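Local coordinates for protein tyrosine phosphatase PRL-1 (Leishmania major, PDB 3S4O), which hydrolyses phosphotyrosine in proteins as a tyrosine phosphatase and may act as a virulence factor supporting survival of the parasite inside host macrophages, at residues 88-93 with 112-117; 50-55 with 124-129; 42-47 with 67-72. One frame throughout, in Å; residues are numbered along the deposited sequence.

Contact 1. Residues 88-93 with 112-117; sequences DSWLKL and IGVHCV. With THJ (thiosulfate), chain C.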
loop_
_atom_site.group_PDB
_atom_site.type_symbol
_atom_site.label_atom_id
_atom_site.label_comp_id
_atom_site.label_asym_id
_atom_site.label_seq_id
_atom_site.Cartn_x
_atom_site.Cartn_y
_atom_site.Cartn_z
ATOM N N ASP A 88 -0.171 -9.606 8.890
ATOM C CA ASP A 88 -1.507 -9.896 9.418
ATOM C C ASP A 88 -2.337 -8.621 9.560
ATOM O O ASP A 88 -3.529 -8.630 9.290
ATOM C CB ASP A 88 -1.423 -10.663 10.741
ATOM C CG ASP A 88 -0.972 -12.116 10.545
ATOM O OD1 ASP A 88 -1.063 -12.633 9.399
ATOM O OD2 ASP A 88 -0.520 -12.749 11.533
ATOM N N SER A 89 -1.694 -7.528 9.961
ATOM C CA SER A 89 -2.392 -6.244 10.114
ATOM C C SER A 89 -2.838 -5.700 8.757
ATOM O O SER A 89 -3.896 -5.110 8.640
ATOM C CB SER A 89 -1.493 -5.223 10.819
ATOM O OG SER A 89 -1.470 -5.425 12.232
ATOM N N TRP A 90 -1.995 -5.917 7.751
ATOM C CA TRP A 90 -2.226 -5.485 6.371
ATOM C C TRP A 90 -3.385 -6.237 5.779
ATOM O O TRP A 90 -4.306 -5.628 5.236
ATOM C CB TRP A 90 -0.952 -5.721 5.550
ATOM C CG TRP A 90 -0.917 -5.334 4.077
ATOM C CD1 TRP A 90 -0.479 -6.122 3.053
ATOM C CD2 TRP A 90 -1.211 -4.055 3.485
ATOM N NE1 TRP A 90 -0.530 -5.436 1.866
ATOM C CE2 TRP A 90 -0.978 -4.165 2.106
ATOM C CE3 TRP A 90 -1.661 -2.838 3.986
ATOM C CZ2 TRP A 90 -1.174 -3.103 1.224
ATOM C CZ3 TRP A 90 -1.872 -1.783 3.098
ATOM C CH2 TRP A 90 -1.619 -1.924 1.741
ATOM N N LEU A 91 -3.363 -7.559 5.915
ATOM C CA LEU A 91 -4.452 -8.381 5.407
ATOM C C LEU A 91 -5.759 -8.081 6.147
ATOM O O LEU A 91 -6.836 -8.086 5.540
ATOM C CB LEU A 91 -4.126 -9.879 5.511
ATOM C CG LEU A 91 -2.931 -10.447 4.735
ATOM C CD1 LEU A 91 -2.665 -11.908 5.197
ATOM C CD2 LEU A 91 -3.143 -10.391 3.248
ATOM N N LYS A 92 -5.662 -7.808 7.447
ATOM C CA LYS A 92 -6.855 -7.478 8.242
ATOM C C LYS A 92 -7.525 -6.211 7.701
ATOM O O LYS A 92 -8.741 -6.169 7.520
ATOM C CB LYS A 92 -6.523 -7.287 9.731
ATOM C CG LYS A 92 -7.736 -6.868 10.593
ATOM C CD LYS A 92 -8.747 -8.000 10.749
ATOM C CE LYS A 92 -9.879 -7.641 11.690
ATOM N NZ LYS A 92 -10.518 -8.848 12.306
ATOM N N LEU A 93 -6.706 -5.191 7.454
ATOM C CA LEU A 93 -7.164 -3.921 6.884
ATOM C C LEU A 93 -7.804 -4.119 5.501
ATOM O O LEU A 93 -8.848 -3.566 5.201
ATOM C CB LEU A 93 -5.991 -2.936 6.769
ATOM C CG LEU A 93 -6.205 -1.626 6.001
ATOM C CD1 LEU A 93 -7.203 -0.711 6.706
ATOM C CD2 LEU A 93 -4.892 -0.907 5.794
ATOM N N ILE A 112 -5.505 3.435 -1.159
ATOM C CA ILE A 112 -4.741 3.164 0.038
ATOM C C ILE A 112 -3.312 3.543 -0.244
ATOM O O ILE A 112 -2.709 3.045 -1.186
ATOM C CB ILE A 112 -4.857 1.684 0.455
ATOM C CG1 ILE A 112 -6.304 1.391 0.898
ATOM C CG2 ILE A 112 -3.840 1.326 1.565
ATOM C CD1 ILE A 112 -6.736 -0.005 0.610
ATOM N N GLY A 113 -2.785 4.460 0.556
ATOM C CA GLY A 113 -1.423 4.948 0.384
ATOM C C GLY A 113 -0.433 4.218 1.264
ATOM O O GLY A 113 -0.762 3.795 2.367
ATOM N N VAL A 114 0.784 4.066 0.752
ATOM C CA VAL A 114 1.871 3.428 1.471
ATOM C C VAL A 114 3.189 4.155 1.206
ATOM O O VAL A 114 3.580 4.342 0.067
ATOM C CB VAL A 114 2.040 1.934 1.095
ATOM C CG1 VAL A 114 2.972 1.249 2.078
ATOM C CG2 VAL A 114 0.704 1.211 1.070
ATOM N N HIS A 115 3.864 4.570 2.271
ATOM C CA HIS A 115 5.179 5.196 2.135
ATOM C C HIS A 115 6.207 4.667 3.120
ATOM O O HIS A 115 5.877 4.148 4.177
ATOM C CB HIS A 115 5.088 6.735 2.219
ATOM C CG HIS A 115 4.866 7.273 3.599
ATOM N ND1 HIS A 115 5.877 7.355 4.532
ATOM C CD2 HIS A 115 3.764 7.793 4.189
ATOM C CE1 HIS A 115 5.399 7.872 5.648
ATOM N NE2 HIS A 115 4.120 8.154 5.464
ATOM N N CYS A 116 7.468 4.792 2.735
ATOM C CA CYS A 116 8.570 4.617 3.662
ATOM C C CYS A 116 9.506 5.816 3.469
ATOM O O CYS A 116 9.213 6.905 3.957
ATOM C CB CYS A 116 9.243 3.263 3.446
ATOM S SG CYS A 116 10.238 2.586 4.828
ATOM N N VAL A 117 10.632 5.618 2.787
ATOM C CA VAL A 117 11.450 6.721 2.273
ATOM C C VAL A 117 11.578 6.629 0.754
ATOM O O VAL A 117 10.906 7.368 0.036
ATOM C CB VAL A 117 12.857 6.774 2.913
ATOM C CG1 VAL A 117 13.467 8.157 2.706
ATOM C CG2 VAL A 117 12.805 6.427 4.391
HETATM S S1 THJ C . 11.858 1.702 1.150
HETATM O O1 THJ C . 12.013 0.826 2.332
HETATM O O2 THJ C . 12.561 1.090 -0.003
HETATM O O3 THJ C . 12.479 3.021 1.418
HETATM S S2 THJ C . 9.970 1.916 0.734
#
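A chi1 of -179° swings the Trp90 indole away from its own backbone N and brings the end of the indole against Ile112 and Val114, and the six-membered ring does the touching. Each of the two strand residues offers its CG2 methyl. In Ile112 the first torsion of -67° turns CG1 back beside the backbone N and leaves CG2 to meet the tryptophan. That methyl lies at the edge of the indole, near its plane, 3.9 Å from Trp90 CH2. The CG2 of Val114 approaches the same carbon from an oblique direction, with Trp90 CH2 and Val114 CG2 4.0 Å apart. A large, flat side chain suits this place because it bridges a backbone separation of 11.0 Å between the CA atoms of Trp90 and Val114; the beta-branched strand residues need only short methyls to meet it. The polar part of the indole is also satisfied, since Trp90 NE1 donates a hydrogen bond to the carbonyl O of Leu126, which helps to fix the ring's rotation.

Beyond Val114 the strand runs into the phosphate-binding loop of the protein tyrosine phosphatase fold. Cys116 is the predicted phosphocysteine nucleophile, and the bound thiosulfate lies beside it. Val117 N gives thiosulfate O3 a weak hydrogen bond, while Ala118 N and Arg122 NE also bind the ion. His115 ND1 makes a weak bond to Cys116 O, and its NE2 is bonded to Tyr59 OH.

Strand 111-115 runs between strands 21-28 and 48-53 in the central sheet. Helix 84-103 packs on it through Trp90, which also touches Val52 of strand 48-53 and Leu129 of helix 122-133.

Contact 2. Residues 50-55 with 124-129; sequences HLVRVC and PILVAL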
loop_
_atom_site.group_PDB
_atom_site.type_symbol
_atom_site.label_atom_id
_atom_site.label_comp_id
_atom_site.label_asym_id
_atom_site.label_seq_id
_atom_site.Cartn_x
_atom_site.Cartn_y
_atom_site.Cartn_z
ATOM N N HIS A 50 -6.756 5.393 3.588
ATOM C CA HIS A 50 -5.806 4.812 4.538
ATOM C C HIS A 50 -4.377 5.177 4.131
ATOM O O HIS A 50 -4.027 5.102 2.963
ATOM C CB HIS A 50 -5.935 3.285 4.553
ATOM C CG HIS A 50 -7.223 2.790 5.130
ATOM N ND1 HIS A 50 -7.499 2.842 6.482
ATOM C CD2 HIS A 50 -8.311 2.235 4.543
ATOM C CE1 HIS A 50 -8.710 2.359 6.702
ATOM N NE2 HIS A 50 -9.224 1.980 5.542
ATOM N N LEU A 51 -3.580 5.583 5.104
ATOM C CA LEU A 51 -2.161 5.843 4.894
ATOM C C LEU A 51 -1.362 4.936 5.800
ATOM O O LEU A 51 -1.532 4.964 7.018
ATOM C CB LEU A 51 -1.799 7.300 5.164
ATOM C CG LEU A 51 -0.363 7.730 4.803
ATOM C CD1 LEU A 51 -0.016 7.532 3.342
ATOM C CD2 LEU A 51 -0.136 9.187 5.200
ATOM N N VAL A 52 -0.514 4.118 5.185
ATOM C CA VAL A 52 0.317 3.155 5.906
ATOM C C VAL A 52 1.767 3.600 5.834
ATOM O O VAL A 52 2.339 3.756 4.745
ATOM C CB VAL A 52 0.169 1.729 5.325
ATOM C CG1 VAL A 52 1.031 0.713 6.098
ATOM C CG2 VAL A 52 -1.286 1.300 5.345
ATOM N N ARG A 53 2.361 3.849 6.987
ATOM C CA ARG A 53 3.791 4.130 6.999
ATOM C C ARG A 53 4.540 2.949 7.573
ATOM O O ARG A 53 4.255 2.489 8.679
ATOM C CB ARG A 53 4.148 5.435 7.708
ATOM C CG ARG A 53 3.686 5.570 9.111
ATOM C CD ARG A 53 3.762 7.036 9.535
ATOM N NE ARG A 53 3.607 7.178 10.976
ATOM C CZ ARG A 53 3.965 8.246 11.681
ATOM N NH1 ARG A 53 4.512 9.302 11.091
ATOM N NH2 ARG A 53 3.772 8.246 12.991
ATOM N N VAL A 54 5.492 2.457 6.790
ATOM C CA VAL A 54 6.246 1.271 7.152
ATOM C C VAL A 54 7.681 1.615 7.579
ATOM O O VAL A 54 8.487 0.713 7.763
ATOM C CB VAL A 54 6.227 0.219 6.010
ATOM C CG1 VAL A 54 4.815 -0.334 5.820
ATOM C CG2 VAL A 54 6.721 0.802 4.703
ATOM N N CYS A 55 7.951 2.911 7.788
ATOM C CA CYS A 55 9.279 3.416 8.182
ATOM C C CYS A 55 9.177 3.966 9.587
ATOM O O CYS A 55 8.084 4.042 10.144
ATOM C CB CYS A 55 9.734 4.568 7.269
ATOM S SG CYS A 55 8.582 6.001 7.252
ATOM N N PRO A 124 6.656 -1.094 -1.647
ATOM C CA PRO A 124 6.242 -1.932 -2.767
ATOM C C PRO A 124 5.960 -3.379 -2.417
ATOM O O PRO A 124 5.128 -4.009 -3.079
ATOM C CB PRO A 124 7.447 -1.893 -3.716
ATOM C CG PRO A 124 8.142 -0.682 -3.407
ATOM C CD PRO A 124 7.910 -0.385 -1.952
ATOM N N ILE A 125 6.651 -3.938 -1.428
ATOM C CA ILE A 125 6.437 -5.349 -1.168
ATOM C C ILE A 125 5.083 -5.605 -0.527
ATOM O O ILE A 125 4.509 -6.650 -0.757
ATOM C CB ILE A 125 7.589 -6.050 -0.426
ATOM C CG1 ILE A 125 7.642 -7.503 -0.942
ATOM C CG2 ILE A 125 7.429 -5.955 1.087
ATOM C CD1 ILE A 125 8.598 -8.377 -0.257
ATOM N N LEU A 126 4.547 -4.642 0.221
ATOM C CA LEU A 126 3.174 -4.746 0.748
ATOM C C LEU A 126 2.169 -4.734 -0.381
ATOM O O LEU A 126 1.168 -5.459 -0.361
ATOM C CB LEU A 126 2.847 -3.590 1.698
ATOM C CG LEU A 126 3.247 -3.774 3.170
ATOM C CD1 LEU A 126 2.392 -2.847 4.018
ATOM C CD2 LEU A 126 3.120 -5.221 3.673
ATOM N N VAL A 127 2.421 -3.882 -1.364
ATOM C CA VAL A 127 1.531 -3.776 -2.517
ATOM C C VAL A 127 1.595 -5.061 -3.326
ATOM O O VAL A 127 0.564 -5.611 -3.710
ATOM C CB VAL A 127 1.872 -2.560 -3.377
ATOM C CG1 VAL A 127 1.114 -2.594 -4.687
ATOM C CG2 VAL A 127 1.560 -1.297 -2.600
ATOM N N ALA A 128 2.808 -5.556 -3.540
ATOM C CA ALA A 128 3.023 -6.805 -4.259
ATOM C C ALA A 128 2.212 -7.915 -3.606
ATOM O O ALA A 128 1.538 -8.691 -4.270
ATOM C CB ALA A 128 4.497 -7.160 -4.265
ATOM N N LEU A 129 2.274 -7.973 -2.288
ATOM C CA LEU A 129 1.572 -8.997 -1.540
ATOM C C LEU A 129 0.062 -8.909 -1.711
ATOM O O LEU A 129 -0.604 -9.940 -1.778
ATOM C CB LEU A 129 1.887 -8.869 -0.062
ATOM C CG LEU A 129 1.077 -9.842 0.811
ATOM C CD1 LEU A 129 1.744 -11.201 0.889
ATOM C CD2 LEU A 129 0.828 -9.259 2.169
#
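Leu126 reaches from its helix to Val54 and Val52 with a single methyl, CD1. The closer meeting is with Val54, whose CG1 lies 3.9 Å from Leu126 CD1, the two side chains running alongside in opposing senses. Val52 CG1 stands a little farther from Leu126 CD1, at 4.3 Å. Leucine suits the helix side because its branch comes late enough to span a gap of 9.3 Å between the CA atoms of Val54 and Leu126; the compact valines suit the chain that faces it. In Leu126 chi1 is -86° and CG lies anti to the carbonyl carbon, which places the branched end, with CD1, against the valines.

This joins the end of strand 48-53 to helix 122-133, the helix that follows the phosphate-binding loop in the protein tyrosine phosphatase fold. The Val54 side chain comes within about 4 Å (nearest atoms) of those of Cys116 and Arg122, so this packing borders the thiosulfate site. Next to it, Cys55 can form a disulfide with Cys116, though in this conformer the sulfurs are not bonded.

Farther out, Val52 packs on Trp74, and its backbone is bonded to Gly113 and His115. Ile125 and Leu129 also rest on Trp161 of helix 156-164.

Contact 3. Residues 42-47 with 67-72; sequences ELQHRG and RGIDVH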
loop_
_atom_site.group_PDB
_atom_site.type_symbol
_atom_site.label_atom_id
_atom_site.label_comp_id
_atom_site.label_asym_id
_atom_site.label_seq_id
_atom_site.Cartn_x
_atom_site.Cartn_y
_atom_site.Cartn_z
ATOM N N GLU A 42 -2.935 16.726 -1.078
ATOM C CA GLU A 42 -2.710 15.888 -2.261
ATOM C C GLU A 42 -3.215 14.456 -2.037
ATOM O O GLU A 42 -3.652 13.796 -2.972
ATOM C CB GLU A 42 -1.223 15.887 -2.679
ATOM C CG GLU A 42 -0.734 17.180 -3.396
ATOM C CD GLU A 42 -1.633 17.623 -4.558
ATOM O OE1 GLU A 42 -1.486 17.078 -5.674
ATOM O OE2 GLU A 42 -2.489 18.518 -4.352
ATOM N N LEU A 43 -3.166 13.989 -0.795
ATOM C CA LEU A 43 -3.756 12.697 -0.445
ATOM C C LEU A 43 -5.296 12.788 -0.518
ATOM O O LEU A 43 -5.950 11.902 -1.059
ATOM C CB LEU A 43 -3.327 12.236 0.955
ATOM C CG LEU A 43 -1.862 11.871 1.234
ATOM C CD1 LEU A 43 -1.739 11.466 2.688
ATOM C CD2 LEU A 43 -1.351 10.779 0.328
ATOM N N GLN A 44 -5.854 13.858 0.035
ATOM C CA GLN A 44 -7.303 14.076 0.013
ATOM C C GLN A 44 -7.819 14.195 -1.425
ATOM O O GLN A 44 -8.872 13.667 -1.760
ATOM C CB GLN A 44 -7.678 15.350 0.768
ATOM C CG GLN A 44 -7.653 15.244 2.285
ATOM C CD GLN A 44 -8.012 16.571 2.934
ATOM O OE1 GLN A 44 -7.853 17.635 2.336
ATOM N NE2 GLN A 44 -8.522 16.512 4.157
ATOM N N HIS A 45 -7.048 14.888 -2.259
ATOM C CA HIS A 45 -7.378 15.101 -3.679
ATOM C C HIS A 45 -7.317 13.826 -4.513
ATOM O O HIS A 45 -7.813 13.800 -5.631
ATOM C CB HIS A 45 -6.430 16.128 -4.300
ATOM C CG HIS A 45 -6.830 17.547 -4.031
ATOM N ND1 HIS A 45 -6.614 18.567 -4.932
ATOM C CD2 HIS A 45 -7.438 18.112 -2.961
ATOM C CE1 HIS A 45 -7.068 19.700 -4.426
ATOM N NE2 HIS A 45 -7.568 19.451 -3.227
ATOM N N ARG A 46 -6.681 12.789 -3.977
ATOM C CA ARG A 46 -6.622 11.472 -4.633
ATOM C C ARG A 46 -7.485 10.452 -3.888
ATOM O O ARG A 46 -7.361 9.241 -4.099
ATOM C CB ARG A 46 -5.173 10.993 -4.716
ATOM C CG ARG A 46 -4.395 11.698 -5.783
ATOM C CD ARG A 46 -2.920 11.446 -5.628
ATOM N NE ARG A 46 -2.142 12.201 -6.605
ATOM C CZ ARG A 46 -1.957 13.520 -6.565
ATOM N NH1 ARG A 46 -2.475 14.257 -5.579
ATOM N NH2 ARG A 46 -1.247 14.108 -7.521
ATOM N N GLY A 47 -8.339 10.953 -3.000
ATOM C CA GLY A 47 -9.302 10.135 -2.306
ATOM C C GLY A 47 -8.747 9.129 -1.325
ATOM O O GLY A 47 -9.418 8.147 -1.007
ATOM N N ARG A 67 -7.683 14.966 9.455
ATOM C CA ARG A 67 -8.210 15.393 8.157
ATOM C C ARG A 67 -8.846 14.245 7.403
ATOM O O ARG A 67 -8.873 14.236 6.178
ATOM C CB ARG A 67 -7.110 16.057 7.354
ATOM C CG ARG A 67 -6.640 17.300 8.075
ATOM C CD ARG A 67 -5.694 18.150 7.305
ATOM N NE ARG A 67 -5.308 19.340 8.064
ATOM C CZ ARG A 67 -6.056 20.437 8.203
ATOM N NH1 ARG A 67 -5.605 21.460 8.924
ATOM N NH2 ARG A 67 -7.253 20.531 7.631
ATOM N N GLY A 68 -9.357 13.282 8.162
ATOM C CA GLY A 68 -10.211 12.235 7.632
ATOM C C GLY A 68 -9.493 11.049 7.035
ATOM O O GLY A 68 -10.134 10.190 6.436
ATOM N N ILE A 69 -8.170 11.005 7.198
ATOM C CA ILE A 69 -7.367 9.889 6.706
ATOM C C ILE A 69 -6.899 9.015 7.870
ATOM O O ILE A 69 -6.318 9.506 8.835
ATOM C CB ILE A 69 -6.155 10.373 5.893
ATOM C CG1 ILE A 69 -6.617 11.059 4.599
ATOM C CG2 ILE A 69 -5.270 9.202 5.532
ATOM C CD1 ILE A 69 -5.643 12.096 4.085
ATOM N N ASP A 70 -7.178 7.718 7.782
ATOM C CA ASP A 70 -6.737 6.775 8.804
ATOM C C ASP A 70 -5.247 6.521 8.576
ATOM O O ASP A 70 -4.839 6.180 7.461
ATOM C CB ASP A 70 -7.521 5.462 8.714
ATOM C CG ASP A 70 -9.024 5.629 9.048
ATOM O OD1 ASP A 70 -9.759 4.609 9.118
ATOM O OD2 ASP A 70 -9.489 6.784 9.233
ATOM N N VAL A 71 -4.439 6.723 9.615
ATOM C CA VAL A 71 -3.001 6.480 9.527
ATOM C C VAL A 71 -2.599 5.253 10.340
ATOM O O VAL A 71 -3.039 5.060 11.469
ATOM C CB VAL A 71 -2.149 7.691 9.961
ATOM C CG1 VAL A 71 -0.676 7.395 9.728
ATOM C CG2 VAL A 71 -2.541 8.918 9.182
ATOM N N HIS A 72 -1.755 4.431 9.732
ATOM C CA HIS A 72 -1.336 3.165 10.304
ATOM C C HIS A 72 0.195 3.139 10.338
ATOM O O HIS A 72 0.840 3.225 9.304
ATOM C CB HIS A 72 -1.863 1.997 9.461
ATOM C CG HIS A 72 -3.344 2.018 9.219
ATOM N ND1 HIS A 72 -4.243 1.342 10.015
ATOM C CD2 HIS A 72 -4.083 2.607 8.246
ATOM C CE1 HIS A 72 -5.471 1.541 9.563
ATOM N NE2 HIS A 72 -5.402 2.306 8.488
HETATM O O HOH W 1 -9.082 19.146 5.392
#
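Ile69 drives the end of its side chain against Leu43 and Gln44, and this is the tightly packed part of the contact. Its CD1 methyl lies 3.9 Å from Leu43 CB, the two side chains crossing at about a right angle, and 4.1 Å from Gln44 CG. The first torsion of Ile69 (-66°) sets CG1 beside the backbone N, and the extended outer torsion carries CD1 to the helix. Isoleucine and leucine suit this inner side: Leu43 also packs on Val48 and Leu51, and Ile69 on Leu51 and Val64.

The outer side is polar and exposed. Gln44, extended beyond CG, brings its amide to the backbone of Arg67, and NE2 donates to Arg67 O over 3.1 Å at an N-H...O angle of 159°. The donor lies in the carbonyl plane, on a lone pair, and the acceptor lies nearly in the amide plane. A water accepts from both Gln44 NE2 (3.0 Å) and Arg67 NH2 (3.2 Å), tying the amide to a guanidinium turned 84° from it. Here long, flexible polar chains are apt, because they can meet both backbone and solvent.

Arg46 folds back on its own helix, where NH1 meets Glu42 O and forms a salt bridge with Glu42 OE1 (3.0 Å). The helix closes in a Schellman motif: Gly47, with positive phi, is its C-prime residue, with bonds from Gly47 N to Gln44 O and Val48 N to Leu43 O. The chain then enters strand 48-53, and helix 36-44 packs on the loop that leads into strand 70-73, the outermost strand on that side of the central sheet in this alpha/beta phosphatase fold.

How the contacts relate
Contacts 1 and 2 are buried near the centre of the chain, about 4 Å apart between centres, whereas contact 3 is partly exposed, its centre about 14 and 15 Å from theirs. The central sheet unites all three: strand 48-53 of contact 2 lies between strand 111-115 of contact 1 and strand 70-73 of contact 3, with backbone bonds such as Gly113 N to His50 O and Leu51 N to Asp70 O. The chemistry follows depth. Across the two core contacts only apolar groups meet, close to the catalytic loop; contact 3 adds a side-chain-to-backbone hydrogen bond and a bridging water, far from the annotated sites.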